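Local coordinates for decapping and exoribonuclease protein 1 (Kluyveromyces lactis, PDB 4GPS), which removes NAD caps and other 5' cap structures from RNA and degrades RNA from the 5' end, using divalent metal ions, at residues Cys92-Asn97 / His258-Ser263; Arg182-Asp187 / Ile210-Asp215. All coordinates share one frame; numbering follows the deposited sequence.

Interaction 1: residues Cys92-Asn97 / His258-Ser263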
loop_
_atom_site.group_PDB
_atom_site.type_symbol
_atom_site.label_atom_id
_atom_site.label_comp_id
_atom_site.label_asym_id
_atom_site.label_seq_id
_atom_site.Cartn_x
_atom_site.Cartn_y
_atom_site.Cartn_z
ATOM N N CYS A 92 -9.341 -1.833 -13.602
ATOM C CA CYS A 92 -10.702 -2.304 -13.749
ATOM C C CYS A 92 -11.596 -1.804 -12.652
ATOM O O CYS A 92 -11.149 -1.562 -11.534
ATOM C CB CYS A 92 -10.765 -3.825 -13.776
ATOM S SG CYS A 92 -10.259 -4.596 -12.251
ATOM N N SER A 93 -12.861 -1.609 -12.995
ATOM C CA SER A 93 -13.828 -1.181 -12.014
ATOM C C SER A 93 -14.717 -2.396 -11.763
ATOM O O SER A 93 -15.074 -3.152 -12.676
ATOM C CB SER A 93 -14.623 0.035 -12.500
ATOM O OG SER A 93 -14.987 -0.096 -13.847
ATOM N N TYR A 94 -15.011 -2.612 -10.498
ATOM C CA TYR A 94 -15.802 -3.736 -10.104
ATOM C C TYR A 94 -17.138 -3.220 -9.580
ATOM O O TYR A 94 -17.185 -2.605 -8.513
ATOM C CB TYR A 94 -15.012 -4.518 -9.040
ATOM C CG TYR A 94 -15.803 -5.558 -8.281
ATOM C CD1 TYR A 94 -16.847 -6.261 -8.891
ATOM C CD2 TYR A 94 -15.480 -5.874 -6.961
ATOM C CE1 TYR A 94 -17.544 -7.243 -8.213
ATOM C CE2 TYR A 94 -16.168 -6.860 -6.277
ATOM C CZ TYR A 94 -17.195 -7.541 -6.913
ATOM O OH TYR A 94 -17.841 -8.555 -6.257
ATOM N N ILE A 95 -18.208 -3.442 -10.346
ATOM C CA ILE A 95 -19.561 -3.009 -9.943
ATOM C C ILE A 95 -20.086 -4.162 -9.080
ATOM O O ILE A 95 -20.456 -5.205 -9.611
ATOM C CB ILE A 95 -20.513 -2.834 -11.179
ATOM C CG1 ILE A 95 -19.698 -2.630 -12.471
ATOM C CG2 ILE A 95 -21.474 -1.657 -10.937
ATOM C CD1 ILE A 95 -18.868 -1.362 -12.492
ATOM N N ILE A 96 -20.124 -3.988 -7.764
ATOM C CA ILE A 96 -20.533 -5.084 -6.886
ATOM C C ILE A 96 -21.875 -5.777 -7.125
ATOM O O ILE A 96 -21.977 -6.992 -6.950
ATOM C CB ILE A 96 -20.515 -4.676 -5.395
ATOM C CG1 ILE A 96 -19.183 -4.019 -5.023
ATOM C CG2 ILE A 96 -20.728 -5.912 -4.532
ATOM C CD1 ILE A 96 -19.130 -2.538 -5.347
ATOM N N ASN A 97 -22.905 -5.031 -7.509
ATOM C CA ASN A 97 -24.219 -5.636 -7.719
ATOM C C ASN A 97 -24.393 -6.357 -9.045
ATOM O O ASN A 97 -25.312 -7.166 -9.205
ATOM C CB ASN A 97 -25.307 -4.581 -7.566
ATOM C CG ASN A 97 -25.142 -3.778 -6.297
ATOM O OD1 ASN A 97 -24.959 -4.341 -5.211
ATOM N ND2 ASN A 97 -25.198 -2.448 -6.422
ATOM N N HIS A 258 -22.647 -0.177 -4.795
ATOM C CA HIS A 258 -21.493 0.681 -5.027
ATOM C C HIS A 258 -20.533 0.186 -6.121
ATOM O O HIS A 258 -20.911 -0.614 -6.990
ATOM C CB HIS A 258 -20.723 0.892 -3.718
ATOM C CG HIS A 258 -21.315 1.948 -2.832
ATOM N ND1 HIS A 258 -20.691 2.395 -1.685
ATOM C CD2 HIS A 258 -22.466 2.660 -2.934
ATOM C CE1 HIS A 258 -21.429 3.336 -1.121
ATOM N NE2 HIS A 258 -22.512 3.516 -1.858
ATOM N N GLU A 259 -19.285 0.656 -6.061
ATOM C CA GLU A 259 -18.276 0.312 -7.067
ATOM C C GLU A 259 -16.840 0.566 -6.564
ATOM O O GLU A 259 -16.590 1.492 -5.795
ATOM C CB GLU A 259 -18.559 1.144 -8.321
ATOM C CG GLU A 259 -17.777 0.788 -9.561
ATOM C CD GLU A 259 -18.273 1.556 -10.793
ATOM O OE1 GLU A 259 -17.652 1.446 -11.876
ATOM O OE2 GLU A 259 -19.293 2.271 -10.683
ATOM N N LEU A 260 -15.904 -0.267 -7.006
ATOM C CA LEU A 260 -14.502 -0.145 -6.619
ATOM C C LEU A 260 -13.598 -0.072 -7.854
ATOM O O LEU A 260 -13.922 -0.610 -8.918
ATOM C CB LEU A 260 -14.113 -1.335 -5.746
ATOM C CG LEU A 260 -14.933 -1.405 -4.453
ATOM C CD1 LEU A 260 -14.871 -2.791 -3.868
ATOM C CD2 LEU A 260 -14.421 -0.360 -3.468
ATOM N N TYR A 261 -12.466 0.599 -7.720
ATOM C CA TYR A 261 -11.552 0.733 -8.844
ATOM C C TYR A 261 -10.139 0.234 -8.478
ATOM O O TYR A 261 -9.604 0.542 -7.414
ATOM C CB TYR A 261 -11.521 2.186 -9.302
ATOM C CG TYR A 261 -10.670 2.409 -10.525
ATOM C CD1 TYR A 261 -11.171 2.176 -11.811
ATOM C CD2 TYR A 261 -9.344 2.835 -10.399
ATOM C CE1 TYR A 261 -10.373 2.365 -12.930
ATOM C CE2 TYR A 261 -8.542 3.027 -11.509
ATOM C CZ TYR A 261 -9.052 2.792 -12.765
ATOM O OH TYR A 261 -8.223 2.966 -13.840
ATOM N N TYR A 262 -9.540 -0.544 -9.372
ATOM C CA TYR A 262 -8.236 -1.128 -9.124
ATOM C C TYR A 262 -7.222 -0.912 -10.243
ATOM O O TYR A 262 -7.536 -1.007 -11.446
ATOM C CB TYR A 262 -8.383 -2.628 -8.935
ATOM C CG TYR A 262 -9.276 -3.054 -7.815
ATOM C CD1 TYR A 262 -8.833 -3.029 -6.483
ATOM C CD2 TYR A 262 -10.554 -3.545 -8.079
ATOM C CE1 TYR A 262 -9.638 -3.497 -5.441
ATOM C CE2 TYR A 262 -11.373 -4.017 -7.049
ATOM C CZ TYR A 262 -10.903 -3.995 -5.733
ATOM O OH TYR A 262 -11.678 -4.531 -4.736
ATOM N N SER A 263 -5.988 -0.650 -9.833
ATOM C CA SER A 263 -4.906 -0.467 -10.773
ATOM C C SER A 263 -4.026 -1.683 -10.556
ATOM O O SER A 263 -3.715 -2.022 -9.425
ATOM C CB SER A 263 -4.128 0.798 -10.445
ATOM O OG SER A 263 -2.956 0.925 -11.240
#
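Cys92 and Tyr262 form a hydrogen-bonded antiparallel pair between strands 86-95 and 259-268, Cys92 N giving to Tyr262 O and Tyr262 N to Cys92 O, both at 2.9 Å. Ser93 turns to the other face, where its CB comes to the edge of the Tyr261 ring while OG is hydrogen-bonded to the backbone N of Arg108. Tyr94 repeats the pairing two residues on: Tyr94 N reaches Leu260 O at 2.8 Å, and Leu260 N reaches Tyr94 O at 3.1 Å. CB of Tyr94 meets the edge of the Tyr262 ring, 4.2 Å from Tyr262 CE2. Ile95 lies alongside Glu259, both pointing the same way; with CG anti to the backbone N (chi1 -170°) and an extended chain, Glu259 brings OE1 to 3.4 Å from Ser93 CB, past Ile95 CD1 and into a weak, long ion pair with Arg108. With an alanine in place of Glu259, Arg108 would probably lose its weak carboxylate partner and a gap would open beside Ile95 CD1. Ile96 CD1 bends back over the His258 carbonyl. The four main-chain bonds hold this register, while the largely apolar face of Cys92, Tyr94, Leu260 and Tyr262 continues toward Glu280, a probable substrate-binding residue.

Interaction 2: residues Arg182-Asp187 / Ile210-Asp215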
loop_
_atom_site.group_PDB
_atom_site.type_symbol
_atom_site.label_atom_id
_atom_site.label_comp_id
_atom_site.label_asym_id
_atom_site.label_seq_id
_atom_site.Cartn_x
_atom_site.Cartn_y
_atom_site.Cartn_z
ATOM N N ARG A 182 -1.856 -5.004 -2.852
ATOM C CA ARG A 182 -0.885 -4.085 -2.281
ATOM C C ARG A 182 -0.791 -4.152 -0.743
ATOM O O ARG A 182 0.294 -4.066 -0.175
ATOM C CB ARG A 182 -1.207 -2.657 -2.701
ATOM C CG ARG A 182 -0.191 -1.668 -2.189
ATOM C CD ARG A 182 -0.402 -0.307 -2.790
ATOM N NE ARG A 182 -1.726 0.140 -2.438
ATOM C CZ ARG A 182 -2.177 1.347 -2.712
ATOM N NH1 ARG A 182 -1.394 2.218 -3.332
ATOM N NH2 ARG A 182 -3.415 1.673 -2.386
ATOM N N HIS A 183 -1.931 -4.301 -0.082
ATOM C CA HIS A 183 -1.996 -4.379 1.373
ATOM C C HIS A 183 -0.966 -5.352 1.963
ATOM O O HIS A 183 -0.330 -5.047 2.965
ATOM C CB HIS A 183 -3.412 -4.804 1.816
ATOM C CG HIS A 183 -3.722 -4.452 3.231
ATOM N ND1 HIS A 183 -4.197 -3.209 3.602
ATOM C CD2 HIS A 183 -3.543 -5.144 4.385
ATOM C CE1 HIS A 183 -4.292 -3.147 4.921
ATOM N NE2 HIS A 183 -3.900 -4.306 5.422
ATOM N N HIS A 184 -0.800 -6.527 1.360
ATOM C CA HIS A 184 0.150 -7.497 1.906
ATOM C C HIS A 184 1.594 -7.158 1.641
ATOM O O HIS A 184 2.458 -7.575 2.410
ATOM C CB HIS A 184 -0.125 -8.907 1.405
ATOM C CG HIS A 184 -1.511 -9.372 1.686
ATOM N ND1 HIS A 184 -2.124 -9.175 2.906
ATOM C CD2 HIS A 184 -2.433 -9.960 0.888
ATOM C CE1 HIS A 184 -3.368 -9.613 2.845
ATOM N NE2 HIS A 184 -3.581 -10.093 1.632
ATOM N N ILE A 185 1.871 -6.426 0.558
ATOM C CA ILE A 185 3.244 -6.057 0.300
ATOM C C ILE A 185 3.543 -4.996 1.367
ATOM O O ILE A 185 4.559 -5.046 2.047
ATOM C CB ILE A 185 3.456 -5.510 -1.147
ATOM C CG1 ILE A 185 3.057 -6.569 -2.201
ATOM C CG2 ILE A 185 4.910 -5.190 -1.341
ATOM C CD1 ILE A 185 3.777 -7.897 -1.994
ATOM N N ILE A 186 2.643 -4.052 1.552
ATOM C CA ILE A 186 2.875 -3.076 2.582
ATOM C C ILE A 186 3.103 -3.790 3.950
ATOM O O ILE A 186 4.064 -3.464 4.665
ATOM C CB ILE A 186 1.693 -2.071 2.677
ATOM C CG1 ILE A 186 1.651 -1.220 1.418
ATOM C CG2 ILE A 186 1.851 -1.140 3.896
ATOM C CD1 ILE A 186 0.282 -0.635 1.148
ATOM N N ASP A 187 2.260 -4.767 4.306
ATOM C CA ASP A 187 2.416 -5.446 5.599
ATOM C C ASP A 187 3.809 -6.047 5.765
ATOM O O ASP A 187 4.406 -5.951 6.832
ATOM C CB ASP A 187 1.408 -6.601 5.818
ATOM C CG ASP A 187 -0.041 -6.134 5.994
ATOM O OD1 ASP A 187 -0.286 -5.062 6.608
ATOM O OD2 ASP A 187 -0.944 -6.873 5.515
ATOM N N ILE A 210 4.808 -16.747 -7.344
ATOM C CA ILE A 210 4.219 -16.877 -6.016
ATOM C C ILE A 210 3.022 -15.963 -5.743
ATOM O O ILE A 210 3.083 -14.743 -5.917
ATOM C CB ILE A 210 5.303 -16.618 -4.943
ATOM C CG1 ILE A 210 6.444 -17.626 -5.111
ATOM C CG2 ILE A 210 4.704 -16.727 -3.550
ATOM C CD1 ILE A 210 7.716 -17.283 -4.382
ATOM N N LEU A 211 1.934 -16.569 -5.281
ATOM C CA LEU A 211 0.729 -15.827 -4.966
ATOM C C LEU A 211 0.649 -15.606 -3.474
ATOM O O LEU A 211 0.711 -16.557 -2.711
ATOM C CB LEU A 211 -0.503 -16.616 -5.414
ATOM C CG LEU A 211 -1.854 -15.995 -5.065
ATOM C CD1 LEU A 211 -1.983 -14.638 -5.718
ATOM C CD2 LEU A 211 -2.971 -16.914 -5.550
ATOM N N ILE A 212 0.518 -14.355 -3.054
ATOM C CA ILE A 212 0.396 -14.028 -1.631
ATOM C C ILE A 212 -1.083 -13.828 -1.305
ATOM O O ILE A 212 -1.818 -13.244 -2.111
ATOM C CB ILE A 212 1.130 -12.709 -1.287
ATOM C CG1 ILE A 212 2.606 -12.823 -1.654
ATOM C CG2 ILE A 212 0.967 -12.388 0.197
ATOM C CD1 ILE A 212 3.439 -11.633 -1.251
ATOM N N SER A 213 -1.514 -14.317 -0.143
ATOM C CA SER A 213 -2.901 -14.155 0.324
ATOM C C SER A 213 -2.965 -14.312 1.858
ATOM O O SER A 213 -1.935 -14.451 2.496
ATOM C CB SER A 213 -3.833 -15.162 -0.360
ATOM O OG SER A 213 -3.442 -16.501 -0.097
ATOM N N VAL A 214 -4.149 -14.268 2.454
ATOM C CA VAL A 214 -4.260 -14.408 3.906
ATOM C C VAL A 214 -5.270 -15.434 4.349
ATOM O O VAL A 214 -5.988 -15.988 3.525
ATOM C CB VAL A 214 -4.722 -13.111 4.586
ATOM C CG1 VAL A 214 -3.545 -12.369 5.170
ATOM C CG2 VAL A 214 -5.512 -12.268 3.597
ATOM N N ASP A 215 -5.329 -15.617 5.675
ATOM C CA ASP A 215 -6.256 -16.517 6.390
ATOM C C ASP A 215 -5.863 -17.995 6.357
ATOM O O ASP A 215 -6.428 -18.815 7.091
ATOM C CB ASP A 215 -7.688 -16.365 5.847
ATOM C CG ASP A 215 -8.743 -16.318 6.947
ATOM O OD1 ASP A 215 -8.643 -17.079 7.945
ATOM O OD2 ASP A 215 -9.696 -15.523 6.792
#
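A helix laid across the strands of the PD-(D/E)XK-type nuclease core brings His184 and Ile185, near its start, against Ile212 and Val214. Strand 176-181 runs straight into this helix and pairs in parallel with strand 210-213, so the chain doubles back over a strand next to the one it has just left. The short helical and strand axes lie nearly perpendicular, at 87°, and 8.7 Å apart at closest approach, which limits the meeting to a few side chains.

Ile212 sits at the centre, with its two branches serving different partners. Its CG2 methyl lies 3.8 Å from His184 CB, the two side chains sliding past each other in opposite directions. Its longer branch, with CG1 anti to the carbonyl carbon (chi1 -59°), carries CD1 to 3.8 Å from CD1 of Ile185; these two side chains cross at about a right angle and touch through their terminal methyls. Two residues further on, Val214 also points toward the helix, whereas Ser213 between them points away. Both methyls of Val214 pack obliquely against the outer end of the His184 imidazole. Leu200 of strand 198-204 touches both His184 and Val214 and joins this small cluster.

Elsewhere the helix carries polar groups: Arg182 makes a salt bridge to the metal ligand Glu293, and Arg182 and His183 each hydrogen-bond a bound citrate, probably from the crystallisation liquor. Asp187 makes a salt bridge with Arg313 of helix 305-319.

No hydrogen bond joins the two segments. The contact is therefore held by van der Waals packing of methyls and an imidazole, and it divides the helix chemically: His184 and Ile185 are given to the strand, while Arg182 reaches from the same turn to the metal site.

In the fold
Following the chain from the N terminus, strand 86-95, near the start of the modelled chain, pairs with strand 259-268 much later, so interaction 1 closes a long loop of 160 intervening residues. Interaction 2 closes within that span a much shorter one, from helix 182-190 to strand 210-213, with 22 residues between; the two loops nest and do not cross. The centres of interactions 1 and 2 lie about 20 Å apart, and the two do not touch. Strand 273-285 relates them, pairing with 259-268 from interaction 1 and with 176-181, the strand that leads into the helix of interaction 2. One contact thus joins two strands away from the centre of the chain, and the other sets a helix against strand 210-213.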